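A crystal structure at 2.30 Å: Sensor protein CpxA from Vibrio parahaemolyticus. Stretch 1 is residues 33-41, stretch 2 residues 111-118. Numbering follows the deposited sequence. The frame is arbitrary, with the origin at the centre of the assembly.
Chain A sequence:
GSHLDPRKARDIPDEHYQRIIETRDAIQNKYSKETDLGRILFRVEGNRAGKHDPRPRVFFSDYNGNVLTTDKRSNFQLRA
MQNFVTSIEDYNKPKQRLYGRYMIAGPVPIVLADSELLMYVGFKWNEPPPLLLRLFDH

Stretch 1 (33-41) KETDLGRIL
Stretch 2 (111-118) VLADSELL

Residues 33-41 pass from a loop into the first turn of a helix that continues later in the chain, and residues 111-118 form a β-hairpin whose tip packs against the start of that helix. In the hairpin, a type I' turn runs from Leu112 to Ser115, with Ala113 (φ/ψ 55/44°) and Asp114 (56/26°) in left-handed conformations. Reciprocal backbone hydrogen bonds close it, Leu112 N to Ser115 O and Ser115 N to Leu112 O, both 3.0 Å. The flanking residues are extended (Leu112 -131/130°, Ser115 -119/139°).

Glu34 (-76/133°), Thr35 (-106/-8°) and Asp36 (-101/118°) lead into the helix, which begins at Leu37 and holds φ/ψ near -62/-45° through Leu41. Asp36 is the N-cap: with χ1 t (-172°) and χ2 -87°, its OD1 accepts from Arg39 N at 2.7 Å, satisfying an amide that lacks a helical partner. Glu34 folds back with χ1 t and χ2 p (55°), so that OE1 accepts from Asp36 N at 3.0 Å. Arg39 (t, t, m) brings NH1 to 3.6 Å from Glu34 OE1 and 3.9 Å from Asp36 OD1, long salt bridges; the latter is purely electrostatic, and the arginine is poorly ordered. Helical bonds follow from Ile40 N to Asp36 O (3.2 Å) and Leu41 N to Leu37 O (2.9 Å).

The stretches register at Thr35 and Ala113, whose CA atoms lie 4.4 Å apart. No direct hydrogen bond crosses between them; about 317 Å² is buried, summed over both sides, largely by apolar contact. The small Ala113 side chain permits close backbone approach: its CB lies 3.5 Å from Thr35 O and 3.6 Å from Leu37 N, while Ala113 CA is 3.7 Å from Glu34 O. Thr35 itself (χ1 p) directs its CB away from the hairpin.

Leu37 and Ile40 both pack against this methyl. Leu37 CB points sideways, but off-well torsions (χ1 -147°, χ2 -125°) bring CD2 to the hairpin, 3.7 Å from Leu112 CB and 3.8 Å from Leu117 CD1; Leu37 CB is 4.1 Å from Ala113 CB. Ile40, one helical turn on, points toward the hairpin with χ1 m and χ2 t. Its CD1 reaches 3.6 Å from Ala113 N and 4.0 Å from Ala113 CB, and its CG2 meets Leu112 CD1 at 3.8 Å. Leu112 and Leu117, both m,t, likewise point toward the helix segment and complete the apolar cluster.

One water supplies the polar link, accepting from Ala113 N at 2.8 Å and donating a weak bond to Glu34 O at 3.4 Å.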

# COMPACT_ATOMS: atom_id res chain seq x y z
N LYS A 33 27.70 14.88 16.13
CA LYS A 33 28.63 15.36 17.15
C LYS A 33 28.63 14.46 18.39
O LYS A 33 29.64 14.36 19.08
CB LYS A 33 28.28 16.79 17.55
CG LYS A 33 26.79 17.03 17.76
CD LYS A 33 26.54 18.30 18.55
CE LYS A 33 27.27 19.49 17.95
NZ LYS A 33 26.32 20.50 17.40
N GLU A 34 27.50 13.82 18.66
CA GLU A 34 27.34 13.03 19.88
C GLU A 34 28.08 11.69 19.83
O GLU A 34 27.99 10.96 18.84
CB GLU A 34 25.86 12.82 20.20
CG GLU A 34 25.61 12.16 21.54
CD GLU A 34 26.27 12.90 22.69
OE1 GLU A 34 26.97 12.25 23.49
OE2 GLU A 34 26.10 14.13 22.79
N THR A 35 28.81 11.39 20.89
CA THR A 35 29.59 10.15 20.97
C THR A 35 28.96 9.12 21.90
O THR A 35 29.41 7.98 21.97
CB THR A 35 31.03 10.42 21.46
OG1 THR A 35 31.00 10.97 22.78
CG2 THR A 35 31.75 11.38 20.52
N ASP A 36 27.91 9.53 22.61
CA ASP A 36 27.21 8.62 23.51
C ASP A 36 25.92 8.14 22.87
O ASP A 36 25.03 8.93 22.57
CB ASP A 36 26.91 9.31 24.85
CG ASP A 36 26.37 8.34 25.88
OD1 ASP A 36 25.14 8.13 25.92
OD2 ASP A 36 27.17 7.80 26.67
N LEU A 37 25.84 6.83 22.65
CA LEU A 37 24.68 6.23 22.00
C LEU A 37 23.42 6.41 22.85
O LEU A 37 22.36 6.77 22.33
CB LEU A 37 24.93 4.74 21.74
CG LEU A 37 24.31 4.07 20.50
CD1 LEU A 37 23.47 2.87 20.91
CD2 LEU A 37 23.48 5.05 19.67
N GLY A 38 23.55 6.16 24.15
CA GLY A 38 22.43 6.30 25.07
C GLY A 38 21.84 7.69 25.07
O GLY A 38 20.62 7.87 25.13
N ARG A 39 22.71 8.69 24.99
CA ARG A 39 22.29 10.08 24.93
C ARG A 39 21.50 10.33 23.65
O ARG A 39 20.47 11.01 23.67
CB ARG A 39 23.51 11.00 25.01
CG ARG A 39 23.17 12.48 25.08
CD ARG A 39 24.30 13.28 25.71
NE ARG A 39 24.41 13.04 27.15
CZ ARG A 39 25.35 12.29 27.72
NH1 ARG A 39 26.28 11.69 26.98
NH2 ARG A 39 25.37 12.13 29.04
N ILE A 40 21.97 9.76 22.54
CA ILE A 40 21.29 9.90 21.26
C ILE A 40 19.90 9.29 21.30
O ILE A 40 18.92 9.93 20.91
CB ILE A 40 22.08 9.24 20.12
CG1 ILE A 40 23.43 9.93 19.92
CG2 ILE A 40 21.28 9.28 18.83
CD1 ILE A 40 24.22 9.40 18.73
N LEU A 41 19.80 8.05 21.78
CA LEU A 41 18.53 7.34 21.83
C LEU A 41 17.54 8.07 22.72
O LEU A 41 16.37 8.25 22.37
CB LEU A 41 18.74 5.91 22.34
CG LEU A 41 19.69 5.04 21.53
CD1 LEU A 41 19.89 3.70 22.22
CD2 LEU A 41 19.18 4.84 20.12
N VAL A 111 24.05 5.14 11.33
CA VAL A 111 25.27 5.26 12.13
C VAL A 111 25.08 6.31 13.21
O VAL A 111 24.93 7.50 12.92
CB VAL A 111 26.49 5.62 11.28
CG1 VAL A 111 27.71 5.84 12.16
CG2 VAL A 111 26.76 4.53 10.25
N LEU A 112 25.10 5.86 14.46
CA LEU A 112 24.95 6.75 15.60
C LEU A 112 26.05 6.47 16.61
O LEU A 112 26.27 5.32 16.98
CB LEU A 112 23.58 6.56 16.25
CG LEU A 112 22.35 6.85 15.39
CD1 LEU A 112 21.07 6.63 16.18
CD2 LEU A 112 22.39 8.27 14.83
N ALA A 113 26.73 7.53 17.04
CA ALA A 113 27.85 7.41 17.98
C ALA A 113 28.94 6.46 17.47
O ALA A 113 29.45 5.64 18.23
CB ALA A 113 27.36 6.98 19.36
N ASP A 114 29.27 6.58 16.19
CA ASP A 114 30.25 5.70 15.54
C ASP A 114 29.91 4.22 15.66
O ASP A 114 30.79 3.36 15.61
CB ASP A 114 31.66 5.97 16.06
CG ASP A 114 32.39 7.03 15.25
OD1 ASP A 114 32.20 7.07 14.02
OD2 ASP A 114 33.15 7.82 15.85
N SER A 115 28.62 3.91 15.83
CA SER A 115 28.16 2.53 15.89
C SER A 115 27.19 2.26 14.74
O SER A 115 26.35 3.09 14.42
CB SER A 115 27.47 2.25 17.22
OG SER A 115 28.33 2.58 18.31
N GLU A 116 27.33 1.09 14.13
CA GLU A 116 26.43 0.69 13.05
C GLU A 116 25.20 -0.03 13.59
O GLU A 116 25.29 -1.15 14.12
CB GLU A 116 27.16 -0.20 12.04
CG GLU A 116 28.09 0.56 11.10
CD GLU A 116 28.85 -0.36 10.17
OE1 GLU A 116 29.06 -1.54 10.53
OE2 GLU A 116 29.23 0.08 9.07
N LEU A 117 24.05 0.62 13.44
CA LEU A 117 22.79 0.10 13.95
C LEU A 117 21.74 0.08 12.85
O LEU A 117 22.02 0.38 11.69
CB LEU A 117 22.29 0.98 15.09
CG LEU A 117 23.29 1.24 16.22
CD1 LEU A 117 22.71 2.23 17.22
CD2 LEU A 117 23.68 -0.06 16.91
N LEU A 118 20.51 -0.26 13.22
CA LEU A 118 19.40 -0.30 12.28
C LEU A 118 18.22 0.49 12.81
O LEU A 118 17.88 0.42 13.99
CB LEU A 118 19.00 -1.75 12.00
CG LEU A 118 20.11 -2.61 11.40
CD1 LEU A 118 19.89 -4.07 11.72
CD2 LEU A 118 20.19 -2.39 9.89
O HOH W 1 26.27 10.08 16.01